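Local structure of probable ferredoxin-dependent nitrite reductase NirA (Mycobacterium tuberculosis, 1ZJ8) at residues 51-54 with 55-59; 86-89 with 90-93; 95-98 with 99-103; 195-198 with 199-203. The protein catalyses the ferredoxin-dependent, six-electron reduction of sulfite to sulfide, using one siroheme and one [4Fe-4S] cluster per subunit. One frame throughout, in Å; residues are numbered along the deposited sequence.

Contact 1. Residues 51-54 with 55-59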
ATOM      1  N   GLU A  51      11.749  14.269 -20.273  1.00 69.83           N
ATOM      2  CA  GLU A  51      11.970  15.031 -21.526  1.00 69.84           C
ATOM      3  C   GLU A  51      11.732  14.133 -22.748  1.00 69.50           C
ATOM      4  O   GLU A  51      11.001  14.507 -23.670  1.00 69.17           O
ATOM      5  CB  GLU A  51      13.383  15.649 -21.593  1.00 70.32           C
ATOM      6  CG  GLU A  51      13.752  16.635 -20.453  1.00 71.53           C
ATOM      7  CD  GLU A  51      12.909  17.922 -20.424  1.00 73.10           C
ATOM      8  OE1 GLU A  51      11.740  17.865 -19.979  1.00 73.48           O
ATOM      9  OE2 GLU A  51      13.431  18.997 -20.815  1.00 73.56           O
ATOM     10  N   ARG A  52      12.337  12.946 -22.727  1.00 69.14           N
ATOM     11  CA  ARG A  52      12.108  11.933 -23.768  1.00 69.02           C
ATOM     12  C   ARG A  52      10.635  11.543 -23.941  1.00 68.95           C
ATOM     13  O   ARG A  52      10.240  11.124 -25.037  1.00 69.04           O
ATOM     14  CB  ARG A  52      12.936  10.667 -23.511  1.00 68.94           C
ATOM     15  CG  ARG A  52      14.342  10.738 -24.050  1.00 68.62           C
ATOM     16  CD  ARG A  52      15.097   9.483 -23.708  1.00 68.65           C
ATOM     17  NE  ARG A  52      15.396   9.394 -22.277  1.00 68.46           N
ATOM     18  CZ  ARG A  52      16.042   8.379 -21.705  1.00 68.68           C
ATOM     19  NH1 ARG A  52      16.464   7.357 -22.438  1.00 68.67           N
ATOM     20  NH2 ARG A  52      16.280   8.379 -20.395  1.00 69.01           N
ATOM     21  N   ILE A  53       9.835  11.656 -22.877  1.00 68.79           N
ATOM     22  CA  ILE A  53       8.388  11.407 -22.973  1.00 68.72           C
ATOM     23  C   ILE A  53       7.756  12.560 -23.743  1.00 68.66           C
ATOM     24  O   ILE A  53       7.030  12.343 -24.712  1.00 68.53           O
ATOM     25  CB  ILE A  53       7.683  11.319 -21.584  1.00 68.62           C
ATOM     26  CG1 ILE A  53       8.294  10.230 -20.687  1.00 68.85           C
ATOM     27  CG2 ILE A  53       6.191  11.081 -21.747  1.00 68.51           C
ATOM     28  CD1 ILE A  53       7.932   8.809 -21.047  1.00 68.73           C
ATOM     29  N   GLU A  54       8.045  13.785 -23.310  1.00 68.73           N
ATOM     30  CA  GLU A  54       7.410  14.971 -23.894  1.00 68.89           C
ATOM     31  C   GLU A  54       7.934  15.293 -25.288  1.00 68.97           C
ATOM     32  O   GLU A  54       7.186  15.835 -26.106  1.00 69.08           O
ATOM     33  CB  GLU A  54       7.600  16.204 -23.021  1.00 69.06           C
ATOM     34  CG  GLU A  54       7.003  16.109 -21.633  1.00 69.04           C
ATOM     35  CD  GLU A  54       7.788  16.929 -20.633  1.00 68.80           C
ATOM     36  OE1 GLU A  54       8.973  17.209 -20.915  1.00 68.32           O
ATOM     37  OE2 GLU A  54       7.232  17.286 -19.572  1.00 68.23           O
ATOM     38  N   ASN A  55       9.211  14.985 -25.545  1.00 68.92           N
ATOM     39  CA  ASN A  55       9.832  15.225 -26.861  1.00 68.92           C
ATOM     40  C   ASN A  55       9.526  14.107 -27.854  1.00 68.88           C
ATOM     41  O   ASN A  55       8.874  14.331 -28.873  1.00 68.83           O
ATOM     42  CB  ASN A  55      11.359  15.356 -26.741  1.00 68.88           C
ATOM     43  CG  ASN A  55      11.799  16.627 -26.024  1.00 68.69           C
ATOM     44  OD1 ASN A  55      11.010  17.568 -25.812  1.00 68.26           O
ATOM     45  ND2 ASN A  55      13.082  16.665 -25.652  1.00 67.87           N
ATOM     46  N   ILE A  56       9.995  12.904 -27.530  1.00 68.94           N
ATOM     47  CA  ILE A  56       9.906  11.739 -28.422  1.00 69.03           C
ATOM     48  C   ILE A  56       8.584  10.964 -28.267  1.00 69.02           C
ATOM     49  O   ILE A  56       7.653  11.115 -29.081  1.00 69.13           O
ATOM     50  CB  ILE A  56      11.107  10.726 -28.183  1.00 69.29           C
ATOM     51  CG1 ILE A  56      12.476  11.438 -28.238  1.00 69.62           C
ATOM     52  CG2 ILE A  56      11.037   9.550 -29.165  1.00 68.94           C
ATOM     53  CD1 ILE A  56      12.707  12.293 -29.484  1.00 69.80           C
ATOM     54  N   TYR A  57       8.506  10.181 -27.190  1.00 68.74           N
ATOM     55  CA  TYR A  57       7.557   9.076 -27.077  1.00 68.71           C
ATOM     56  C   TYR A  57       6.081   9.480 -27.164  1.00 68.64           C
ATOM     57  O   TYR A  57       5.291   8.780 -27.799  1.00 68.64           O
ATOM     58  CB  TYR A  57       7.810   8.290 -25.779  1.00 68.68           C
ATOM     59  CG  TYR A  57       9.223   7.722 -25.620  1.00 68.80           C
ATOM     60  CD1 TYR A  57       9.874   7.076 -26.678  1.00 69.15           C
ATOM     61  CD2 TYR A  57       9.898   7.802 -24.393  1.00 68.75           C
ATOM     62  CE1 TYR A  57      11.175   6.550 -26.527  1.00 68.66           C
ATOM     63  CE2 TYR A  57      11.194   7.274 -24.229  1.00 68.78           C
ATOM     64  CZ  TYR A  57      11.821   6.643 -25.300  1.00 68.93           C
ATOM     65  OH  TYR A  57      13.088   6.111 -25.150  1.00 68.29           O
ATOM     66  N   ALA A  58       5.709  10.603 -26.557  1.00 68.65           N
ATOM     67  CA  ALA A  58       4.317  11.054 -26.571  1.00 68.88           C
ATOM     68  C   ALA A  58       3.800  11.368 -27.976  1.00 69.16           C
ATOM     69  O   ALA A  58       2.602  11.607 -28.154  1.00 69.19           O
ATOM     70  CB  ALA A  58       4.148  12.279 -25.670  1.00 68.73           C
ATOM     71  N   LYS A  59       4.699  11.391 -28.966  1.00 69.51           N
ATOM     72  CA  LYS A  59       4.317  11.646 -30.362  1.00 69.48           C
ATOM     73  C   LYS A  59       4.345  10.386 -31.217  1.00 69.30           C
ATOM     74  O   LYS A  59       3.386  10.104 -31.929  1.00 69.20           O
ATOM     75  CB  LYS A  59       5.200  12.723 -30.985  1.00 69.65           C
ATOM     76  CG  LYS A  59       4.712  14.142 -30.714  1.00 70.04           C
ATOM     77  CD  LYS A  59       4.974  14.570 -29.270  1.00 70.63           C
ATOM     78  CE  LYS A  59       5.254  16.065 -29.175  1.00 70.24           C
ATOM     79  NZ  LYS A  59       6.587  16.415 -29.757  1.00 69.47           N
TER
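Arg52 and Tyr57, five residues apart on helix 49-60, meet first through the backbone: Tyr57 N donates to Arg52 O at 2.9 Å. Ile56 N also approaches Arg52 O, at 3.1 Å, but the N-H...O angle is bent and the bond weak, leaving this carbonyl with one good donor and one poor one. The five-residue step recurs one residue later, where Ala58 N bonds to Ile53 O at 2.9 Å. Such bonds mark a wider, pi-type turn, whereas Asn55 N still reaches back four residues to Glu51 O as in an ordinary alpha helix. Lys59 N in turn takes Ile56 O, and Asn55 O is met instead by Lys59 NZ at 3.2 Å. The lysine's flexible chain, bent at three torsions, is what lets the ammonium curl back so far. With CG anti to its own carbonyl carbon (chi1 -57°), the Tyr57 ring runs beside the Arg52 chain, pointing the same way, and CE2 lies 3.9 Å from Arg52 CB. Ile53 crosses the ring at about a right angle, bringing CD1 to the edge, 4.0 Å from Tyr57 CD2. Tyrosine suits this place because its apolar ring packs while its hydroxyl reaches Asp69, whose carboxylate also forms a salt bridge with Arg52. Glu54 pairs with Arg50 on the same helix. On its buried side the helix packs against helix 154-162, with Ile53 on Trp158 and Ala58 on Pro155, while Tyr57 packs on loop residues Ser64, Ile65 and Val151.

Contact 2. Residues 86-89 with 90-93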
ATOM      1  N   GLY A  86      -6.270 -11.746 -22.298  1.00 54.74           N
ATOM      2  CA  GLY A  86      -6.419 -13.129 -22.770  1.00 55.08           C
ATOM      3  C   GLY A  86      -5.424 -14.157 -22.261  1.00 55.51           C
ATOM      4  O   GLY A  86      -5.605 -15.356 -22.470  1.00 55.39           O
ATOM      5  N   TYR A  87      -4.363 -13.703 -21.608  1.00 56.16           N
ATOM      6  CA  TYR A  87      -3.349 -14.613 -21.083  1.00 56.52           C
ATOM      7  C   TYR A  87      -3.668 -14.928 -19.628  1.00 56.84           C
ATOM      8  O   TYR A  87      -3.833 -14.016 -18.824  1.00 56.95           O
ATOM      9  CB  TYR A  87      -1.956 -13.999 -21.222  1.00 56.41           C
ATOM     10  CG  TYR A  87      -1.611 -13.657 -22.649  1.00 56.30           C
ATOM     11  CD1 TYR A  87      -0.933 -14.569 -23.469  1.00 56.31           C
ATOM     12  CD2 TYR A  87      -1.973 -12.428 -23.189  1.00 56.20           C
ATOM     13  CE1 TYR A  87      -0.608 -14.247 -24.795  1.00 56.59           C
ATOM     14  CE2 TYR A  87      -1.660 -12.093 -24.511  1.00 56.93           C
ATOM     15  CZ  TYR A  87      -0.982 -13.004 -25.314  1.00 56.87           C
ATOM     16  OH  TYR A  87      -0.692 -12.650 -26.617  1.00 56.35           O
ATOM     17  N   ASP A  88      -3.775 -16.212 -19.299  1.00 57.44           N
ATOM     18  CA  ASP A  88      -3.981 -16.628 -17.908  1.00 58.05           C
ATOM     19  C   ASP A  88      -2.651 -17.030 -17.232  1.00 58.57           C
ATOM     20  O   ASP A  88      -1.574 -16.835 -17.810  1.00 58.34           O
ATOM     21  CB  ASP A  88      -5.088 -17.709 -17.802  1.00 57.85           C
ATOM     22  CG  ASP A  88      -4.723 -19.043 -18.475  1.00 57.76           C
ATOM     23  OD1 ASP A  88      -3.791 -19.108 -19.312  1.00 57.68           O
ATOM     24  OD2 ASP A  88      -5.405 -20.045 -18.163  1.00 56.81           O
ATOM     25  N   GLY A  89      -2.745 -17.567 -16.012  1.00 59.46           N
ATOM     26  CA  GLY A  89      -1.580 -17.871 -15.165  1.00 60.21           C
ATOM     27  C   GLY A  89      -0.504 -18.771 -15.754  1.00 60.97           C
ATOM     28  O   GLY A  89       0.673 -18.697 -15.367  1.00 61.19           O
ATOM     29  N   THR A  90      -0.905 -19.623 -16.693  1.00 61.85           N
ATOM     30  CA  THR A  90       0.024 -20.418 -17.494  1.00 62.15           C
ATOM     31  C   THR A  90       1.164 -19.572 -18.069  1.00 62.81           C
ATOM     32  O   THR A  90       2.319 -20.014 -18.101  1.00 63.07           O
ATOM     33  CB  THR A  90      -0.718 -21.051 -18.685  1.00 62.33           C
ATOM     34  OG1 THR A  90      -2.032 -21.456 -18.272  1.00 61.19           O
ATOM     35  CG2 THR A  90       0.080 -22.244 -19.263  1.00 62.19           C
ATOM     36  N   TRP A  91       0.822 -18.362 -18.520  1.00 63.24           N
ATOM     37  CA  TRP A  91       1.733 -17.508 -19.278  1.00 63.68           C
ATOM     38  C   TRP A  91       2.601 -16.608 -18.412  1.00 63.86           C
ATOM     39  O   TRP A  91       3.610 -16.077 -18.874  1.00 63.93           O
ATOM     40  CB  TRP A  91       0.914 -16.639 -20.240  1.00 64.37           C
ATOM     41  CG  TRP A  91       0.216 -17.440 -21.303  1.00 65.09           C
ATOM     42  CD1 TRP A  91      -1.071 -17.931 -21.275  1.00 65.22           C
ATOM     43  CD2 TRP A  91       0.781 -17.862 -22.551  1.00 65.66           C
ATOM     44  NE1 TRP A  91      -1.336 -18.624 -22.438  1.00 65.33           N
ATOM     45  CE2 TRP A  91      -0.217 -18.599 -23.236  1.00 65.73           C
ATOM     46  CE3 TRP A  91       2.037 -17.685 -23.158  1.00 65.06           C
ATOM     47  CZ2 TRP A  91       0.005 -19.159 -24.496  1.00 65.36           C
ATOM     48  CZ3 TRP A  91       2.257 -18.238 -24.405  1.00 65.19           C
ATOM     49  CH2 TRP A  91       1.246 -18.969 -25.065  1.00 65.27           C
ATOM     50  N   THR A  92       2.204 -16.437 -17.162  1.00 64.08           N
ATOM     51  CA  THR A  92       2.917 -15.560 -16.247  1.00 64.25           C
ATOM     52  C   THR A  92       4.326 -16.112 -15.936  1.00 64.33           C
ATOM     53  O   THR A  92       4.489 -17.248 -15.472  1.00 64.05           O
ATOM     54  CB  THR A  92       2.077 -15.350 -14.947  1.00 64.50           C
ATOM     55  OG1 THR A  92       0.811 -14.755 -15.284  1.00 64.25           O
ATOM     56  CG2 THR A  92       2.816 -14.468 -13.938  1.00 64.32           C
ATOM     57  N   GLY A  93       5.332 -15.287 -16.200  1.00 64.48           N
ATOM     58  CA  GLY A  93       6.726 -15.684 -16.035  1.00 64.68           C
ATOM     59  C   GLY A  93       7.601 -14.668 -16.737  1.00 64.82           C
ATOM     60  O   GLY A  93       7.147 -14.002 -17.680  1.00 64.77           O
TER
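Trp91 N bonds to Asp88 O at 2.9 Å, the N-H pointing well at the oxygen (161°). This bond closes a four-residue turn, and a second one overlaps it, in which Thr92 N reaches Gly89 O at 3.3 Å. Asp88 also uses its side chain: OD1 accepts from Thr90 OG1 at 3.1 Å, met from above the carboxylate plane, so a short acidic group and a hydroxyl two residues on brace the first turn. Tyr87 and Trp91 form a T-shaped stack, the tyrosine edge directed at the five-membered ring of the indole, with planes at 85°. Its touching atom is Tyr87 CD1, over the indole face near the rim and 3.8 Å from Trp91 CG. Gly89 is buried within the turns, and Thr92 OG1 passes 3.9 Å from Gly89 CA. That hydroxyl is itself bonded to Ser437 O and to Arg83. The loop spans the gap between strand 79-83, which supplies Arg83, and helix 97-100, where Tyr87 packs on Lys99 and Leu100.

Contact 3. Residues 95-98 with 99-103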
ATOM      1  N   ASP A  95      10.023 -15.061 -18.724  1.00 65.43           N
ATOM      2  CA  ASP A  95      10.267 -15.459 -20.127  1.00 65.28           C
ATOM      3  C   ASP A  95       9.208 -14.989 -21.156  1.00 65.16           C
ATOM      4  O   ASP A  95       9.513 -14.927 -22.347  1.00 65.40           O
ATOM      5  CB  ASP A  95      10.473 -16.990 -20.247  1.00 65.56           C
ATOM      6  CG  ASP A  95       9.687 -17.790 -19.193  1.00 66.51           C
ATOM      7  OD1 ASP A  95      10.197 -17.931 -18.047  1.00 66.07           O
ATOM      8  OD2 ASP A  95       8.569 -18.275 -19.514  1.00 67.53           O
ATOM      9  N   ASN A  96       7.991 -14.642 -20.716  1.00 64.60           N
ATOM     10  CA  ASN A  96       6.899 -14.258 -21.648  1.00 63.95           C
ATOM     11  C   ASN A  96       6.635 -12.746 -21.774  1.00 63.35           C
ATOM     12  O   ASN A  96       5.642 -12.339 -22.378  1.00 62.91           O
ATOM     13  CB  ASN A  96       5.580 -14.948 -21.251  1.00 63.94           C
ATOM     14  CG  ASN A  96       5.542 -16.432 -21.623  1.00 63.75           C
ATOM     15  OD1 ASN A  96       5.813 -16.815 -22.763  1.00 63.55           O
ATOM     16  ND2 ASN A  96       5.170 -17.266 -20.663  1.00 62.83           N
ATOM     17  N   ILE A  97       7.529 -11.931 -21.215  1.00 62.81           N
ATOM     18  CA  ILE A  97       7.350 -10.466 -21.145  1.00 62.39           C
ATOM     19  C   ILE A  97       6.727  -9.858 -22.385  1.00 61.72           C
ATOM     20  O   ILE A  97       5.752  -9.135 -22.287  1.00 61.66           O
ATOM     21  CB  ILE A  97       8.685  -9.652 -20.927  1.00 62.60           C
ATOM     22  CG1 ILE A  97       9.955 -10.543 -20.994  1.00 62.76           C
ATOM     23  CG2 ILE A  97       8.570  -8.796 -19.627  1.00 62.33           C
ATOM     24  CD1 ILE A  97      11.020 -10.091 -22.005  1.00 62.41           C
ATOM     25  N   ASP A  98       7.322 -10.128 -23.546  1.00 61.29           N
ATOM     26  CA  ASP A  98       6.923  -9.477 -24.808  1.00 60.75           C
ATOM     27  C   ASP A  98       5.452  -9.712 -25.161  1.00 60.17           C
ATOM     28  O   ASP A  98       4.810  -8.840 -25.740  1.00 59.87           O
ATOM     29  CB  ASP A  98       7.798  -9.961 -25.967  1.00 60.80           C
ATOM     30  CG  ASP A  98       9.221  -9.441 -25.886  1.00 61.27           C
ATOM     31  OD1 ASP A  98       9.584  -8.594 -26.731  1.00 61.13           O
ATOM     32  OD2 ASP A  98       9.976  -9.879 -24.985  1.00 62.51           O
ATOM     33  N   LYS A  99       4.939 -10.897 -24.812  1.00 59.68           N
ATOM     34  CA  LYS A  99       3.508 -11.237 -24.996  1.00 59.28           C
ATOM     35  C   LYS A  99       2.600 -10.521 -24.002  1.00 58.67           C
ATOM     36  O   LYS A  99       1.582  -9.930 -24.380  1.00 58.43           O
ATOM     37  CB  LYS A  99       3.260 -12.747 -24.830  1.00 59.77           C
ATOM     38  CG  LYS A  99       3.583 -13.590 -26.055  1.00 60.58           C
ATOM     39  CD  LYS A  99       2.607 -13.301 -27.198  1.00 61.02           C
ATOM     40  CE  LYS A  99       2.907 -14.170 -28.420  1.00 60.70           C
ATOM     41  NZ  LYS A  99       1.935 -13.906 -29.511  1.00 59.74           N
ATOM     42  N   LEU A 100       2.975 -10.612 -22.724  1.00 57.83           N
ATOM     43  CA  LEU A 100       2.195 -10.053 -21.618  1.00 57.03           C
ATOM     44  C   LEU A 100       2.209  -8.519 -21.564  1.00 56.54           C
ATOM     45  O   LEU A 100       1.365  -7.917 -20.915  1.00 56.45           O
ATOM     46  CB  LEU A 100       2.702 -10.609 -20.296  1.00 56.66           C
ATOM     47  CG  LEU A 100       2.518 -12.109 -20.122  1.00 56.15           C
ATOM     48  CD1 LEU A 100       3.399 -12.615 -18.990  1.00 56.12           C
ATOM     49  CD2 LEU A 100       1.051 -12.456 -19.892  1.00 56.01           C
ATOM     50  N   GLU A 101       3.164  -7.897 -22.248  1.00 55.97           N
ATOM     51  CA  GLU A 101       3.320  -6.442 -22.254  1.00 55.48           C
ATOM     52  C   GLU A 101       2.397  -5.778 -23.279  1.00 54.69           C
ATOM     53  O   GLU A 101       2.682  -5.816 -24.472  1.00 54.67           O
ATOM     54  CB  GLU A 101       4.779  -6.123 -22.584  1.00 55.57           C
ATOM     55  CG  GLU A 101       5.158  -4.666 -22.518  1.00 56.18           C
ATOM     56  CD  GLU A 101       6.578  -4.489 -21.995  1.00 56.76           C
ATOM     57  OE1 GLU A 101       7.467  -4.028 -22.767  1.00 57.82           O
ATOM     58  OE2 GLU A 101       6.797  -4.847 -20.808  1.00 57.49           O
ATOM     59  N   ALA A 102       1.305  -5.172 -22.813  1.00 53.81           N
ATOM     60  CA  ALA A 102       0.354  -4.468 -23.689  1.00 53.03           C
ATOM     61  C   ALA A 102       0.858  -3.088 -24.068  1.00 52.39           C
ATOM     62  O   ALA A 102       1.895  -2.640 -23.569  1.00 52.27           O
ATOM     63  CB  ALA A 102      -1.012  -4.338 -23.026  1.00 53.13           C
ATOM     64  N   LYS A 103       0.099  -2.415 -24.943  1.00 51.73           N
ATOM     65  CA  LYS A 103       0.439  -1.061 -25.423  1.00 51.03           C
ATOM     66  C   LYS A 103      -0.164   0.018 -24.523  1.00 50.25           C
ATOM     67  O   LYS A 103      -0.253   1.188 -24.927  1.00 50.47           O
ATOM     68  CB  LYS A 103      -0.029  -0.826 -26.878  1.00 51.29           C
ATOM     69  CG  LYS A 103      -1.382  -0.020 -27.055  1.00 51.74           C
ATOM     70  CD  LYS A 103      -1.536   0.531 -28.484  1.00 51.84           C
ATOM     71  CE  LYS A 103      -2.943   1.029 -28.783  1.00 51.36           C
ATOM     72  NZ  LYS A 103      -3.128   2.414 -28.303  1.00 50.60           N
TER
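Asn96 and Leu100 both carry CG anti to their own carbonyl carbon (chi1 -75° and -64°), and one helical turn apart this brings Leu100 CD1 to 3.9 Å from Asn96 CB. The leucine methyl therefore touches the apolar root of the asparagine, whose amide nitrogen is directed elsewhere and bonds to Trp91 O. In the backbone, Asn96 O takes two donors: Leu100 N at 3.2 Å in a nearly straight bond, and Lys99 N at 2.9 Å in a weak, bent one. Asn96 stands at the N-cap position, yet its side chain makes no capping bond. At the other end Glu101 N reaches Ile97 O at 2.9 Å, again weakly, as the chain leaves helical geometry. Unlike Asn96 and Leu100, Glu101 has CG anti to the backbone N (chi1 -175°), and its carboxylate forms a salt bridge with Arg71 of helix 67-73. Arg71 also touches Asp98, on which Lys67 packs as well, and may offset the like charges of the two acids, Asp98 OD1 and Glu101 OE1 being 6.4 Å apart. Leucine suits the buried position 100, covered by Tyr87 and Arg83, while Lys99 suits the exposed one beside it. The motif is a single helical turn followed directly by a short extended segment, in the ferredoxin-like half-domain region of this family, with the Glu101 side chain about 9 Å from the siroheme.

Contact 4. Residues 195-198 with 199-203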
ATOM      1  N   PRO A 195       2.148  15.041  12.481  1.00 29.58           N
ATOM      2  CA  PRO A 195       3.468  15.155  11.942  1.00 29.62           C
ATOM      3  C   PRO A 195       3.428  15.492  10.445  1.00 29.69           C
ATOM      4  O   PRO A 195       4.446  15.342   9.758  1.00 29.85           O
ATOM      5  CB  PRO A 195       4.016  13.758  12.178  1.00 29.76           C
ATOM      6  CG  PRO A 195       2.839  12.875  11.908  1.00 29.70           C
ATOM      7  CD  PRO A 195       1.602  13.696  12.235  1.00 29.65           C
ATOM      8  N   THR A 196       2.273  15.933   9.940  1.00 29.79           N
ATOM      9  CA  THR A 196       2.137  16.258   8.523  1.00 30.22           C
ATOM     10  C   THR A 196       3.290  17.125   8.052  1.00 30.69           C
ATOM     11  O   THR A 196       3.870  16.863   7.003  1.00 31.28           O
ATOM     12  CB  THR A 196       0.871  17.018   8.223  1.00 29.79           C
ATOM     13  OG1 THR A 196      -0.247  16.259   8.669  1.00 29.78           O
ATOM     14  CG2 THR A 196       0.763  17.272   6.723  1.00 29.61           C
ATOM     15  N   TRP A 197       3.635  18.137   8.837  1.00 31.04           N
ATOM     16  CA  TRP A 197       4.788  18.962   8.527  1.00 31.70           C
ATOM     17  C   TRP A 197       6.023  18.173   8.084  1.00 32.35           C
ATOM     18  O   TRP A 197       6.736  18.610   7.169  1.00 33.26           O
ATOM     19  CB  TRP A 197       5.188  19.808   9.721  1.00 32.03           C
ATOM     20  CG  TRP A 197       6.296  20.732   9.394  1.00 32.37           C
ATOM     21  CD1 TRP A 197       6.188  21.984   8.865  1.00 32.69           C
ATOM     22  CD2 TRP A 197       7.693  20.488   9.573  1.00 33.45           C
ATOM     23  NE1 TRP A 197       7.431  22.545   8.715  1.00 32.62           N
ATOM     24  CE2 TRP A 197       8.376  21.642   9.135  1.00 33.72           C
ATOM     25  CE3 TRP A 197       8.436  19.408  10.073  1.00 33.24           C
ATOM     26  CZ2 TRP A 197       9.771  21.741   9.171  1.00 32.78           C
ATOM     27  CZ3 TRP A 197       9.812  19.512  10.122  1.00 32.57           C
ATOM     28  CH2 TRP A 197      10.465  20.669   9.670  1.00 33.13           C
ATOM     29  N   ALA A 198       6.307  17.047   8.736  1.00 32.32           N
ATOM     30  CA  ALA A 198       7.501  16.277   8.393  1.00 32.62           C
ATOM     31  C   ALA A 198       7.376  15.680   6.993  1.00 32.98           C
ATOM     32  O   ALA A 198       8.344  15.648   6.239  1.00 33.36           O
ATOM     33  CB  ALA A 198       7.761  15.181   9.428  1.00 32.30           C
ATOM     34  N   ILE A 199       6.181  15.195   6.664  1.00 33.42           N
ATOM     35  CA  ILE A 199       5.929  14.508   5.396  1.00 33.62           C
ATOM     36  C   ILE A 199       6.076  15.500   4.305  1.00 34.18           C
ATOM     37  O   ILE A 199       6.643  15.206   3.260  1.00 34.31           O
ATOM     38  CB  ILE A 199       4.489  13.927   5.316  1.00 33.73           C
ATOM     39  CG1 ILE A 199       4.338  12.809   6.357  1.00 33.61           C
ATOM     40  CG2 ILE A 199       4.157  13.460   3.865  1.00 32.98           C
ATOM     41  CD1 ILE A 199       3.059  12.001   6.265  1.00 33.89           C
ATOM     42  N   GLU A 200       5.542  16.685   4.552  1.00 34.65           N
ATOM     43  CA  GLU A 200       5.567  17.722   3.567  1.00 35.39           C
ATOM     44  C   GLU A 200       6.971  18.170   3.285  1.00 35.44           C
ATOM     45  O   GLU A 200       7.315  18.322   2.125  1.00 35.72           O
ATOM     46  CB  GLU A 200       4.674  18.861   4.018  1.00 35.48           C
ATOM     47  CG  GLU A 200       3.201  18.465   3.947  1.00 35.80           C
ATOM     48  CD  GLU A 200       2.271  19.643   4.167  1.00 36.61           C
ATOM     49  OE1 GLU A 200       2.676  20.630   4.835  1.00 39.47           O
ATOM     50  OE2 GLU A 200       1.126  19.579   3.675  1.00 38.38           O
ATOM     51  N   GLU A 201       7.790  18.330   4.324  1.00 35.88           N
ATOM     52  CA  GLU A 201       9.219  18.666   4.147  1.00 36.25           C
ATOM     53  C   GLU A 201      10.009  17.588   3.388  1.00 36.45           C
ATOM     54  O   GLU A 201      10.808  17.902   2.498  1.00 36.45           O
ATOM     55  CB  GLU A 201       9.891  18.923   5.497  1.00 36.60           C
ATOM     56  CG  GLU A 201       9.731  20.325   6.030  1.00 37.68           C
ATOM     57  CD  GLU A 201      10.192  21.343   5.026  1.00 40.72           C
ATOM     58  OE1 GLU A 201      11.240  21.101   4.388  1.00 40.65           O
ATOM     59  OE2 GLU A 201       9.496  22.376   4.853  1.00 43.57           O
ATOM     60  N   ILE A 202       9.784  16.323   3.730  1.00 36.33           N
ATOM     61  CA  ILE A 202      10.481  15.236   3.058  1.00 36.51           C
ATOM     62  C   ILE A 202      10.217  15.281   1.553  1.00 36.59           C
ATOM     63  O   ILE A 202      11.130  15.088   0.749  1.00 36.53           O
ATOM     64  CB  ILE A 202      10.092  13.855   3.650  1.00 36.73           C
ATOM     65  CG1 ILE A 202      10.842  13.623   4.966  1.00 35.99           C
ATOM     66  CG2 ILE A 202      10.345  12.705   2.620  1.00 36.51           C
ATOM     67  CD1 ILE A 202      10.256  12.534   5.807  1.00 36.02           C
ATOM     68  N   VAL A 203       8.975  15.536   1.179  1.00 36.61           N
ATOM     69  CA  VAL A 203       8.633  15.615  -0.223  1.00 37.20           C
ATOM     70  C   VAL A 203       9.375  16.785  -0.870  1.00 37.76           C
ATOM     71  O   VAL A 203       9.956  16.629  -1.948  1.00 37.52           O
ATOM     72  CB  VAL A 203       7.104  15.697  -0.420  1.00 36.93           C
ATOM     73  CG1 VAL A 203       6.749  16.165  -1.824  1.00 36.65           C
ATOM     74  CG2 VAL A 203       6.460  14.333  -0.120  1.00 36.19           C
TER
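Trp197 and Glu201 make the closest side-chain meeting here, one turn apart on helix 196-206; Trp197 is exposed, with Pro278 of helix 277-291 beside the pair. The indole has CG anti to the backbone N (chi1 -176°), which lays it along the helix so that Glu201 CG comes over one face. This is a CH-pi contact: CG lies 3.7 Å from the centroid of the Trp197 six-membered ring, 20° off the ring normal. Bent at chi2, the glutamate keeps its methylene on the ring and sends its carboxylate to salt bridges with Arg204 and Arg205. Tight packing continues on the buried side, where Ala198 is compact enough to sit close against Leu274 and Val277, and Ile199 and Ile202 pack on Ile223. Toward solvent the fit is slacker: Thr196 CG2 touches exposed Glu200 at CD, 3.8 Å away, while Thr196 OG1 turns to Asp194. Regular alpha-helical bonds hold all of this in step, Glu200 N to Thr196 O, Glu201 N to Trp197 O and Ile202 N to Ala198 O each measuring 3.0 Å. Pro195, at the N-cap, accepts from Ala198 N through its carbonyl. The helix is the crossover of a beta-alpha-beta unit between strands 176-181 and 219-224; its isoleucines pack against the latter strand, and Trp197, Ala198, Glu201 and Ile202 meet helix 277-291.

How the contacts relate
Contacts 2 and 3 form one continuous patch, their centres 10 Å apart: Trp91 O accepts a probable hydrogen bond from Asn96 ND2 at 2.7 Å, and Tyr87 CB packs on Leu100 CD2 at 3.6 Å. Both lie near the cofactors. The Thr92 side chain is about 8 Å from the iron-sulfur cluster and about 6 Å from that of Cys474 of the cluster pocket, a probable ligand, while the Glu101 side chain is about 9 Å from the siroheme. Contact 1 stands apart, its nearest atoms about 10 Å from contact 3. Contact 4 is remote, with its centre 41 Å from that of contact 2, across the chain's centre, and the Ile199 side chain about 13 Å from the siroheme.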